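Local coordinates for protein regulator of polyketide synthase expression (Bifidobacterium adolescentis, PDB 3ONQ) that is of unknown function but probably regulates polyketide synthase gene expression, with a PucR-type C-terminal helix-turn-helix domain likely to bind DNA, at residues E30-N35 with D39-L44; S43-L48 with S131-A136; R75-D80 with T112-A117; V86-G89 with F94-A97. All coordinates share one frame; numbering follows the deposited sequence.

Contact 1 (E30-N35 with D39-L44); sequences ECLLTN and DRVVSL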
loop_
_atom_site.group_PDB
_atom_site.type_symbol
_atom_site.label_atom_id
_atom_site.label_comp_id
_atom_site.label_asym_id
_atom_site.label_seq_id
_atom_site.Cartn_x
_atom_site.Cartn_y
_atom_site.Cartn_z
ATOM N N GLU B 30 -4.935 -13.940 -13.891
ATOM C CA GLU B 30 -4.342 -12.780 -14.546
ATOM C C GLU B 30 -4.244 -11.580 -13.621
ATOM O O GLU B 30 -3.271 -10.831 -13.693
ATOM C CB GLU B 30 -5.099 -12.401 -15.827
ATOM C CG GLU B 30 -4.973 -13.427 -16.934
ATOM C CD GLU B 30 -5.763 -13.028 -18.175
ATOM O OE1 GLU B 30 -6.138 -11.836 -18.282
ATOM O OE2 GLU B 30 -6.010 -13.905 -19.029
ATOM N N CYS B 31 -5.249 -11.377 -12.765
ATOM C CA CYS B 31 -5.182 -10.264 -11.834
ATOM C C CYS B 31 -3.968 -10.436 -10.918
ATOM O O CYS B 31 -3.177 -9.520 -10.738
ATOM C CB CYS B 31 -6.463 -10.143 -11.008
ATOM S SG CYS B 31 -7.933 -9.638 -11.968
ATOM N N LEU B 32 -3.826 -11.624 -10.354
ATOM C CA LEU B 32 -2.746 -11.883 -9.421
ATOM C C LEU B 32 -1.399 -11.720 -10.114
ATOM O O LEU B 32 -0.485 -11.103 -9.574
ATOM C CB LEU B 32 -2.878 -13.286 -8.823
ATOM C CG LEU B 32 -4.118 -13.530 -7.959
ATOM C CD1 LEU B 32 -4.287 -15.006 -7.654
ATOM C CD2 LEU B 32 -4.055 -12.699 -6.674
ATOM N N LEU B 33 -1.280 -12.275 -11.316
ATOM C CA LEU B 33 -0.017 -12.217 -12.045
ATOM C C LEU B 33 0.344 -10.772 -12.400
ATOM O O LEU B 33 1.524 -10.436 -12.525
ATOM C CB LEU B 33 -0.086 -13.083 -13.310
ATOM C CG LEU B 33 1.233 -13.601 -13.871
ATOM C CD1 LEU B 33 2.058 -14.226 -12.757
ATOM C CD2 LEU B 33 0.969 -14.612 -14.981
ATOM N N THR B 34 -0.669 -9.917 -12.553
ATOM C CA THR B 34 -0.434 -8.512 -12.904
ATOM C C THR B 34 -0.430 -7.578 -11.688
ATOM O O THR B 34 -0.575 -6.367 -11.826
ATOM C CB THR B 34 -1.416 -7.989 -14.005
ATOM O OG1 THR B 34 -2.766 -8.024 -13.530
ATOM C CG2 THR B 34 -1.303 -8.825 -15.280
ATOM N N ASN B 35 -0.238 -8.156 -10.505
ATOM C CA ASN B 35 -0.103 -7.396 -9.256
ATOM C C ASN B 35 -1.360 -6.665 -8.780
ATOM O O ASN B 35 -1.271 -5.651 -8.089
ATOM C CB ASN B 35 1.066 -6.405 -9.328
ATOM C CG ASN B 35 1.444 -5.848 -7.961
ATOM O OD1 ASN B 35 1.392 -6.554 -6.958
ATOM N ND2 ASN B 35 1.806 -4.573 -7.919
ATOM N N ASP B 39 -9.680 -5.366 -3.322
ATOM C CA ASP B 39 -10.863 -6.062 -2.829
ATOM C C ASP B 39 -11.601 -6.851 -3.901
ATOM O O ASP B 39 -12.189 -7.876 -3.607
ATOM C CB ASP B 39 -11.797 -5.087 -2.119
ATOM C CG ASP B 39 -11.349 -4.786 -0.707
ATOM O OD1 ASP B 39 -10.693 -5.645 -0.089
ATOM O OD2 ASP B 39 -11.651 -3.690 -0.212
ATOM N N ARG B 40 -11.590 -6.374 -5.134
ATOM C CA ARG B 40 -12.238 -7.105 -6.208
ATOM C C ARG B 40 -11.597 -8.485 -6.390
ATOM O O ARG B 40 -12.278 -9.467 -6.624
ATOM C CB ARG B 40 -12.162 -6.320 -7.513
ATOM C CG ARG B 40 -12.842 -4.976 -7.477
ATOM C CD ARG B 40 -12.478 -4.138 -8.679
ATOM N NE ARG B 40 -11.062 -3.802 -8.700
ATOM C CZ ARG B 40 -10.412 -3.373 -9.770
ATOM N NH1 ARG B 40 -11.043 -3.215 -10.918
ATOM N NH2 ARG B 40 -9.126 -3.098 -9.691
ATOM N N VAL B 41 -10.278 -8.540 -6.279
ATOM C CA VAL B 41 -9.527 -9.786 -6.410
ATOM C C VAL B 41 -9.786 -10.665 -5.203
ATOM O O VAL B 41 -9.917 -11.877 -5.315
ATOM C CB VAL B 41 -8.016 -9.504 -6.571
ATOM C CG1 VAL B 41 -7.240 -10.793 -6.702
ATOM C CG2 VAL B 41 -7.779 -8.613 -7.765
ATOM N N VAL B 42 -9.878 -10.047 -4.031
ATOM C CA VAL B 42 -10.304 -10.780 -2.852
ATOM C C VAL B 42 -11.677 -11.416 -3.091
ATOM O O VAL B 42 -11.896 -12.585 -2.753
ATOM C CB VAL B 42 -10.370 -9.872 -1.617
ATOM C CG1 VAL B 42 -10.905 -10.653 -0.416
ATOM C CG2 VAL B 42 -9.000 -9.272 -1.324
ATOM N N SER B 43 -12.598 -10.653 -3.686
ATOM C CA SER B 43 -13.926 -11.184 -3.997
ATOM C C SER B 43 -13.864 -12.349 -4.993
ATOM O O SER B 43 -14.548 -13.361 -4.825
ATOM C CB SER B 43 -14.871 -10.081 -4.519
ATOM O OG SER B 43 -15.215 -9.157 -3.493
ATOM N N LEU B 44 -13.053 -12.213 -6.035
ATOM C CA LEU B 44 -12.917 -13.309 -6.988
ATOM C C LEU B 44 -12.396 -14.566 -6.298
ATOM O O LEU B 44 -12.894 -15.666 -6.527
ATOM C CB LEU B 44 -11.992 -12.925 -8.136
ATOM C CG LEU B 44 -12.505 -11.835 -9.074
ATOM C CD1 LEU B 44 -11.483 -11.598 -10.161
ATOM C CD2 LEU B 44 -13.834 -12.224 -9.677
#

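Contact 2 (S43-L48 with S131-A136); sequences SLMNIL and SGVAGA. With SO4 (sulfate ion), chain P.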
loop_
_atom_site.group_PDB
_atom_site.type_symbol
_atom_site.label_atom_id
_atom_site.label_comp_id
_atom_site.label_asym_id
_atom_site.label_seq_id
_atom_site.Cartn_x
_atom_site.Cartn_y
_atom_site.Cartn_z
ATOM N N SER B 43 -12.598 -10.653 -3.686
ATOM C CA SER B 43 -13.926 -11.184 -3.997
ATOM C C SER B 43 -13.864 -12.349 -4.993
ATOM O O SER B 43 -14.548 -13.361 -4.825
ATOM C CB SER B 43 -14.871 -10.081 -4.519
ATOM O OG SER B 43 -15.215 -9.157 -3.493
ATOM N N LEU B 44 -13.053 -12.213 -6.035
ATOM C CA LEU B 44 -12.917 -13.309 -6.988
ATOM C C LEU B 44 -12.396 -14.566 -6.298
ATOM O O LEU B 44 -12.894 -15.666 -6.527
ATOM C CB LEU B 44 -11.992 -12.925 -8.136
ATOM C CG LEU B 44 -12.505 -11.835 -9.074
ATOM C CD1 LEU B 44 -11.483 -11.598 -10.161
ATOM C CD2 LEU B 44 -13.834 -12.224 -9.677
HETATM N N MSE B 45 -11.381 -14.408 -5.455
HETATM C CA MSE B 45 -10.832 -15.563 -4.748
HETATM C C MSE B 45 -11.881 -16.111 -3.766
HETATM O O MSE B 45 -12.031 -17.323 -3.607
HETATM C CB MSE B 45 -9.537 -15.193 -4.026
HETATM C CG MSE B 45 -8.405 -14.815 -4.984
HETATM SE SE MSE B 45 -7.777 -16.367 -5.986
HETATM C CE MSE B 45 -6.459 -16.952 -4.664
ATOM N N ASN B 46 -12.609 -15.212 -3.115
ATOM C CA ASN B 46 -13.743 -15.632 -2.283
ATOM C C ASN B 46 -14.690 -16.548 -3.041
ATOM O O ASN B 46 -15.068 -17.604 -2.561
ATOM C CB ASN B 46 -14.533 -14.412 -1.828
ATOM C CG ASN B 46 -14.282 -14.057 -0.392
ATOM O OD1 ASN B 46 -14.224 -14.930 0.474
ATOM N ND2 ASN B 46 -14.142 -12.761 -0.120
ATOM N N ILE B 47 -15.088 -16.119 -4.233
ATOM C CA ILE B 47 -16.020 -16.875 -5.062
ATOM C C ILE B 47 -15.472 -18.248 -5.417
ATOM O O ILE B 47 -16.215 -19.226 -5.491
ATOM C CB ILE B 47 -16.346 -16.087 -6.353
ATOM C CG1 ILE B 47 -17.322 -14.956 -6.037
ATOM C CG2 ILE B 47 -16.913 -16.999 -7.419
ATOM C CD1 ILE B 47 -17.158 -13.734 -6.928
ATOM N N LEU B 48 -14.161 -18.313 -5.639
ATOM C CA LEU B 48 -13.496 -19.567 -5.965
ATOM C C LEU B 48 -13.350 -20.484 -4.753
ATOM O O LEU B 48 -13.093 -21.676 -4.907
ATOM C CB LEU B 48 -12.113 -19.294 -6.568
ATOM C CG LEU B 48 -12.109 -18.819 -8.024
ATOM C CD1 LEU B 48 -10.692 -18.464 -8.458
ATOM C CD2 LEU B 48 -12.696 -19.900 -8.927
ATOM N N SER B 131 0.866 -15.525 2.392
ATOM C CA SER B 131 -0.471 -15.448 2.978
ATOM C C SER B 131 -1.389 -14.451 2.287
ATOM O O SER B 131 -0.969 -13.352 1.888
ATOM C CB SER B 131 -0.387 -15.129 4.475
ATOM O OG SER B 131 0.256 -13.887 4.677
ATOM N N GLY B 132 -2.649 -14.846 2.161
ATOM C CA GLY B 132 -3.679 -13.987 1.611
ATOM C C GLY B 132 -3.494 -13.681 0.135
ATOM O O GLY B 132 -2.576 -14.173 -0.524
ATOM N N VAL B 133 -4.389 -12.855 -0.382
ATOM C CA VAL B 133 -4.382 -12.489 -1.791
ATOM C C VAL B 133 -3.075 -11.809 -2.212
ATOM O O VAL B 133 -2.536 -12.109 -3.269
ATOM C CB VAL B 133 -5.609 -11.626 -2.135
ATOM C CG1 VAL B 133 -5.442 -10.989 -3.482
ATOM C CG2 VAL B 133 -6.864 -12.491 -2.116
ATOM N N ALA B 134 -2.553 -10.916 -1.380
ATOM C CA ALA B 134 -1.271 -10.275 -1.681
ATOM C C ALA B 134 -0.138 -11.309 -1.772
ATOM O O ALA B 134 0.740 -11.200 -2.622
ATOM C CB ALA B 134 -0.941 -9.206 -0.639
ATOM N N GLY B 135 -0.161 -12.309 -0.894
ATOM C CA GLY B 135 0.833 -13.371 -0.933
ATOM C C GLY B 135 0.686 -14.219 -2.183
ATOM O O GLY B 135 1.669 -14.577 -2.825
ATOM N N ALA B 136 -0.556 -14.540 -2.527
ATOM C CA ALA B 136 -0.854 -15.251 -3.760
ATOM C C ALA B 136 -0.244 -14.524 -4.957
ATOM O O ALA B 136 0.413 -15.139 -5.803
ATOM C CB ALA B 136 -2.370 -15.398 -3.930
HETATM S S SO4 P . 3.964 -13.156 3.197
HETATM O O1 SO4 P . 5.275 -13.605 2.719
HETATM O O2 SO4 P . 3.555 -13.971 4.339
HETATM O O3 SO4 P . 4.058 -11.762 3.615
HETATM O O4 SO4 P . 2.968 -13.284 2.138
#

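Contact 3 (R75-D80 with T112-A117); sequences RKAVRD and TAVMPA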
loop_
_atom_site.group_PDB
_atom_site.type_symbol
_atom_site.label_atom_id
_atom_site.label_comp_id
_atom_site.label_asym_id
_atom_site.label_seq_id
_atom_site.Cartn_x
_atom_site.Cartn_y
_atom_site.Cartn_z
ATOM N N ARG B 75 -4.280 -31.048 -10.213
ATOM C CA ARG B 75 -5.518 -31.076 -9.440
ATOM C C ARG B 75 -5.694 -32.387 -8.675
ATOM O O ARG B 75 -6.162 -32.389 -7.539
ATOM C CB ARG B 75 -6.732 -30.767 -10.310
ATOM C CG ARG B 75 -6.655 -29.386 -10.953
ATOM C CD ARG B 75 -7.966 -28.968 -11.630
ATOM N NE ARG B 75 -7.751 -27.779 -12.452
ATOM C CZ ARG B 75 -7.754 -26.535 -11.984
ATOM N NH1 ARG B 75 -7.990 -26.310 -10.693
ATOM N NH2 ARG B 75 -7.527 -25.512 -12.809
ATOM N N LYS B 76 -5.304 -33.500 -9.287
ATOM C CA LYS B 76 -5.411 -34.793 -8.622
ATOM C C LYS B 76 -4.461 -34.878 -7.418
ATOM O O LYS B 76 -4.818 -35.390 -6.354
ATOM C CB LYS B 76 -5.124 -35.933 -9.601
ATOM C CG LYS B 76 -5.025 -37.292 -8.919
ATOM C CD LYS B 76 -4.609 -38.399 -9.880
ATOM C CE LYS B 76 -4.412 -39.724 -9.142
ATOM N NZ LYS B 76 -5.655 -40.163 -8.437
ATOM N N ALA B 77 -3.245 -34.374 -7.592
ATOM C CA ALA B 77 -2.257 -34.443 -6.530
ATOM C C ALA B 77 -2.713 -33.613 -5.335
ATOM O O ALA B 77 -2.608 -34.049 -4.191
ATOM C CB ALA B 77 -0.893 -33.987 -7.025
ATOM N N VAL B 78 -3.227 -32.415 -5.607
ATOM C CA VAL B 78 -3.738 -31.546 -4.552
ATOM C C VAL B 78 -4.901 -32.237 -3.831
ATOM O O VAL B 78 -4.962 -32.248 -2.600
ATOM C CB VAL B 78 -4.164 -30.169 -5.121
ATOM C CG1 VAL B 78 -5.075 -29.412 -4.147
ATOM C CG2 VAL B 78 -2.940 -29.343 -5.484
ATOM N N ARG B 79 -5.811 -32.821 -4.607
ATOM C CA ARG B 79 -6.929 -33.582 -4.057
ATOM C C ARG B 79 -6.430 -34.724 -3.162
ATOM O O ARG B 79 -6.867 -34.869 -2.014
ATOM C CB ARG B 79 -7.783 -34.130 -5.200
ATOM C CG ARG B 79 -9.138 -34.679 -4.788
ATOM C CD ARG B 79 -10.230 -34.235 -5.768
ATOM N NE ARG B 79 -9.855 -34.439 -7.172
ATOM C CZ ARG B 79 -9.913 -33.498 -8.118
ATOM N NH1 ARG B 79 -9.551 -33.785 -9.365
ATOM N NH2 ARG B 79 -10.331 -32.271 -7.827
ATOM N N ASP B 80 -5.499 -35.521 -3.684
ATOM C CA ASP B 80 -4.962 -36.668 -2.942
ATOM C C ASP B 80 -4.282 -36.265 -1.630
ATOM O O ASP B 80 -4.145 -37.086 -0.725
ATOM C CB ASP B 80 -3.965 -37.472 -3.792
ATOM C CG ASP B 80 -4.627 -38.234 -4.928
ATOM O OD1 ASP B 80 -5.871 -38.265 -4.992
ATOM O OD2 ASP B 80 -3.887 -38.810 -5.757
ATOM N N THR B 112 6.981 -32.548 -5.017
ATOM C CA THR B 112 7.390 -33.905 -5.340
ATOM C C THR B 112 6.290 -34.664 -6.063
ATOM O O THR B 112 6.559 -35.393 -7.015
ATOM C CB THR B 112 7.809 -34.703 -4.087
ATOM O OG1 THR B 112 9.028 -34.162 -3.565
ATOM C CG2 THR B 112 8.041 -36.172 -4.448
ATOM N N ALA B 113 5.056 -34.488 -5.603
ATOM C CA ALA B 113 3.911 -35.194 -6.167
ATOM C C ALA B 113 3.626 -34.800 -7.617
ATOM O O ALA B 113 3.165 -35.633 -8.400
ATOM C CB ALA B 113 2.660 -34.980 -5.299
ATOM N N VAL B 114 3.890 -33.543 -7.985
ATOM C CA VAL B 114 3.551 -33.087 -9.342
ATOM C C VAL B 114 4.735 -33.024 -10.306
ATOM O O VAL B 114 4.565 -32.781 -11.504
ATOM C CB VAL B 114 2.821 -31.728 -9.337
ATOM C CG1 VAL B 114 1.583 -31.809 -8.452
ATOM C CG2 VAL B 114 3.757 -30.609 -8.885
HETATM N N MSE B 115 5.934 -33.252 -9.791
HETATM C CA MSE B 115 7.126 -33.133 -10.624
HETATM C C MSE B 115 7.062 -33.870 -11.965
HETATM O O MSE B 115 7.512 -33.337 -12.977
HETATM C CB MSE B 115 8.366 -33.562 -9.855
HETATM C CG MSE B 115 8.905 -32.470 -8.982
HETATM SE SE MSE B 115 10.731 -32.829 -8.452
HETATM C CE MSE B 115 11.465 -33.226 -10.211
ATOM N N PRO B 116 6.509 -35.091 -11.978
ATOM C CA PRO B 116 6.473 -35.867 -13.223
ATOM C C PRO B 116 5.655 -35.186 -14.321
ATOM O O PRO B 116 5.893 -35.445 -15.498
ATOM C CB PRO B 116 5.801 -37.180 -12.797
ATOM C CG PRO B 116 6.046 -37.277 -11.338
ATOM C CD PRO B 116 5.996 -35.868 -10.837
ATOM N N ALA B 117 4.714 -34.328 -13.947
ATOM C CA ALA B 117 3.907 -33.627 -14.940
ATOM C C ALA B 117 4.623 -32.424 -15.562
ATOM O O ALA B 117 4.036 -31.706 -16.380
ATOM C CB ALA B 117 2.585 -33.189 -14.336
#

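Contact 4 (V86-G89 with F94-A97); sequences VVIG and FLLA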
loop_
_atom_site.group_PDB
_atom_site.type_symbol
_atom_site.label_atom_id
_atom_site.label_comp_id
_atom_site.label_asym_id
_atom_site.label_seq_id
_atom_site.Cartn_x
_atom_site.Cartn_y
_atom_site.Cartn_z
ATOM N N VAL B 86 -6.747 -25.043 -6.047
ATOM C CA VAL B 86 -5.532 -24.723 -6.769
ATOM C C VAL B 86 -5.892 -23.914 -8.023
ATOM O O VAL B 86 -6.670 -24.361 -8.869
ATOM C CB VAL B 86 -4.689 -25.988 -7.078
ATOM C CG1 VAL B 86 -5.478 -26.970 -7.895
ATOM C CG2 VAL B 86 -3.382 -25.612 -7.784
ATOM N N VAL B 87 -5.364 -22.695 -8.100
ATOM C CA VAL B 87 -5.554 -21.836 -9.267
ATOM C C VAL B 87 -4.446 -22.097 -10.263
ATOM O O VAL B 87 -3.259 -21.950 -9.939
ATOM C CB VAL B 87 -5.539 -20.353 -8.875
ATOM C CG1 VAL B 87 -5.490 -19.464 -10.126
ATOM C CG2 VAL B 87 -6.771 -20.033 -8.017
ATOM N N ILE B 88 -4.833 -22.490 -11.472
ATOM C CA ILE B 88 -3.871 -22.869 -12.500
ATOM C C ILE B 88 -4.015 -21.963 -13.703
ATOM O O ILE B 88 -5.129 -21.637 -14.106
ATOM C CB ILE B 88 -4.080 -24.329 -12.933
ATOM C CG1 ILE B 88 -3.947 -25.252 -11.718
ATOM C CG2 ILE B 88 -3.100 -24.720 -14.049
ATOM C CD1 ILE B 88 -3.994 -26.726 -12.053
ATOM N N GLY B 89 -2.890 -21.544 -14.270
ATOM C CA GLY B 89 -2.913 -20.687 -15.445
ATOM C C GLY B 89 -1.642 -20.828 -16.259
ATOM O O GLY B 89 -0.655 -21.391 -15.796
ATOM N N PHE B 94 4.961 -21.539 -19.990
ATOM C CA PHE B 94 4.911 -22.019 -18.602
ATOM C C PHE B 94 3.487 -22.278 -18.104
ATOM O O PHE B 94 2.559 -21.560 -18.461
ATOM C CB PHE B 94 5.561 -21.009 -17.659
ATOM C CG PHE B 94 6.951 -20.626 -18.050
ATOM C CD1 PHE B 94 7.927 -21.591 -18.216
ATOM C CD2 PHE B 94 7.289 -19.297 -18.231
ATOM C CE1 PHE B 94 9.207 -21.236 -18.572
ATOM C CE2 PHE B 94 8.569 -18.941 -18.587
ATOM C CZ PHE B 94 9.523 -19.910 -18.761
ATOM N N LEU B 95 3.335 -23.305 -17.272
ATOM C CA LEU B 95 2.118 -23.499 -16.490
ATOM C C LEU B 95 2.446 -23.146 -15.045
ATOM O O LEU B 95 3.431 -23.638 -14.496
ATOM C CB LEU B 95 1.634 -24.949 -16.585
ATOM C CG LEU B 95 0.343 -25.308 -15.843
ATOM C CD1 LEU B 95 -0.417 -26.379 -16.583
ATOM C CD2 LEU B 95 0.627 -25.754 -14.396
ATOM N N LEU B 96 1.642 -22.274 -14.441
ATOM C CA LEU B 96 1.826 -21.902 -13.039
ATOM C C LEU B 96 0.617 -22.363 -12.247
ATOM O O LEU B 96 -0.515 -22.232 -12.706
ATOM C CB LEU B 96 1.996 -20.387 -12.870
ATOM C CG LEU B 96 3.369 -19.757 -13.114
ATOM C CD1 LEU B 96 3.921 -20.160 -14.451
ATOM C CD2 LEU B 96 3.291 -18.233 -12.998
ATOM N N ALA B 97 0.868 -22.905 -11.061
ATOM C CA ALA B 97 -0.188 -23.386 -10.190
ATOM C C ALA B 97 -0.004 -22.792 -8.807
ATOM O O ALA B 97 1.070 -22.909 -8.205
ATOM C CB ALA B 97 -0.161 -24.908 -10.109
#

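Contact 1 (E30-N35 with D39-L44)
V41 splits its two methyl groups between C31 and L32, and this fork carries most of the apolar contact between helix 21-33 and helix 39-48. Its CG2 lies against C31 CB at 3.8 Å, while CG1 meets L32 CD2 at 3.7 Å. With V41 CG1 anti to the backbone N (chi1 180°), CG2 falls beside that N, and each methyl serves one neighbour. The L32 branch passes V41 at a slant. One turn further along, L44 makes a looser approach, its CD1 standing 4.4 Å from C31 SG. V133 and L140 of helix 132-149 add further apolar cover on L32.

No hydrogen bond passes between the segments; the bonds that shape the turn lie at the end of helix 21-33. A Schellman motif ends this helix, with N35, of positive phi, at the C-prime position: N35 N bonds L32 O at 3.1 Å and M36 N bonds C31 O. A short connection then leads on to helix 39-48, and M36 lays its side chain on both C31 and V41.

With all four touching side chains buried and apolar, this junction of two consecutive helices depends on shape fit, van der Waals contact and burial of apolar surface.

Contact 2 (S43-L48 with S131-A136)
M45, present as selenomethionine, and V133 lean toward each other across the gap between helix 39-48 and helix 132-149. Their side chains meet at a slant, and the nearest pair is M45 CG with V133 CG2 at 4.0 Å. On V133 the touching methyl is the one beside the backbone N, CG1 being anti to that N. The M45 chain leaves its helix with CG anti to the carbonyl carbon, then bends twice, at chi2 (-69°) and chi3 (-88°). This double bend folds the end of the side chain toward the next turn of the opposing helix, where CE faces A136 CB at a loose 4.4 Å. V133 and A136, three residues apart, thus present one stripe of the helix to a single long side chain, and no hydrogen bond joins the segments.

At the start of the 131-136 segment, away from M45, a sulfate ion, probably from the crystallisation liquor, accepts a nearly straight bond from S131 N to its O4 (3.1 Å, 168°). S131 OG adds a weak bond to sulfate O2, and R130 NH1 also binds the ion.

Around the contact, the loop residues W50 and F54, and L98 of strand 94-100, pack on M45, while L32 of helix 21-33 covers V133. A136 rests on C56 and L98, seating the first turns of helix 132-149 on the sheet.

Contact 3 (R75-D80 with T112-A117)
A77 sends its CB toward the 112-117 segment, where it meets two side chains from adjacent residues. The tighter touch is with V114, whose CG1 lies 3.6 Å from A77 CB; the looser is with A113, CB to CB at 4.1 Å. CG1 of V114 sits beside its own backbone N, anti to the carbonyl carbon (chi1 -55°), and is the branch directed at A77. Small side chains let the backbones come close, with the CA atoms of A77 and A113 6.2 Å apart. V114 is buried and forms the inner half of the contact.

The outer half is different. A113 is exposed, and the neighbouring residues of helix 67-80 turn polar: K76 NZ and D80 OD2 form a long salt bridge of 3.5 Å along one side of their own helix. No hydrogen bond or salt bridge joins the two segments.

V114 also packs on I74, one turn before A77, so helix 67-80 meets the end of helix 107-114 along two successive turns. A117 O continues the junction by bonding T70 OG1. On the sheet side, V78 touches V86, while R75 reaches I88 of strand 86-91 and pairs with E25 of helix 21-33.

Contact 4 (V86-G89 with F94-A97)
G89 and L96 form an antiparallel hydrogen-bonded pair, a backbone pair of the hairpin between strand 86-91 and strand 94-100. G89 N gives its proton to L96 O at 2.9 Å (165°), and L96 N gives its own to G89 O at 2.8 Å (169°). Both bonds are nearly linear, and the donors lie almost in line with the carbonyls they address. The two strands run at 165° to each other.

Weaker CA-H...O contacts reinforce the backbone pairing. A97 CA approaches V87 O at 3.4 Å, and I88 CA approaches L96 O at the same distance, so L96 O receives an amide N-H and a CA-H together.

Apolar side chains make up the rest. I88 and A97 are the non-hydrogen-bonded pair, and A97 CB faces the notch between two side chains of the other strand, 4.0 Å from V86 CG2 and 4.1 Å from I88 CG1. The other branch of I88, CG2, stands anti to the backbone N and turns to L95, meeting CD2 at 3.9 Å; these two side chains cross diagonally.

Strand 86-91 is the outermost strand at its end of the sheet within the chain, and 94-100 goes on to bond 55-61 through L95 with G61 and A97 with I59. Helix 67-80 packs on I88 and L95. The face bearing L96 is covered by L140, T143 and L147 of helix 132-149 and by F29 of helix 21-33, in keeping with an alpha-beta-alpha sandwich.

From the N terminus, contact 1 closes first, a short connection setting helix 39-48 against helix 21-33. Contact 2 also starts on helix 39-48, sharing S43 and L44 with contact 1, and closes much later at the start of helix 132-149. Within this long excursion lies contact 3, from helix 67-80 to the end of helix 107-114, and within that again the hairpin of contact 4. Contacts 1 and 2 meet where V41 CG1 touches V133 CG1; contacts 3 and 4 meet through R75 and V86. L33 on L96 and L48 on V87 connect the helical pair to the sheet, so helices on both its sides are joined through the hairpin.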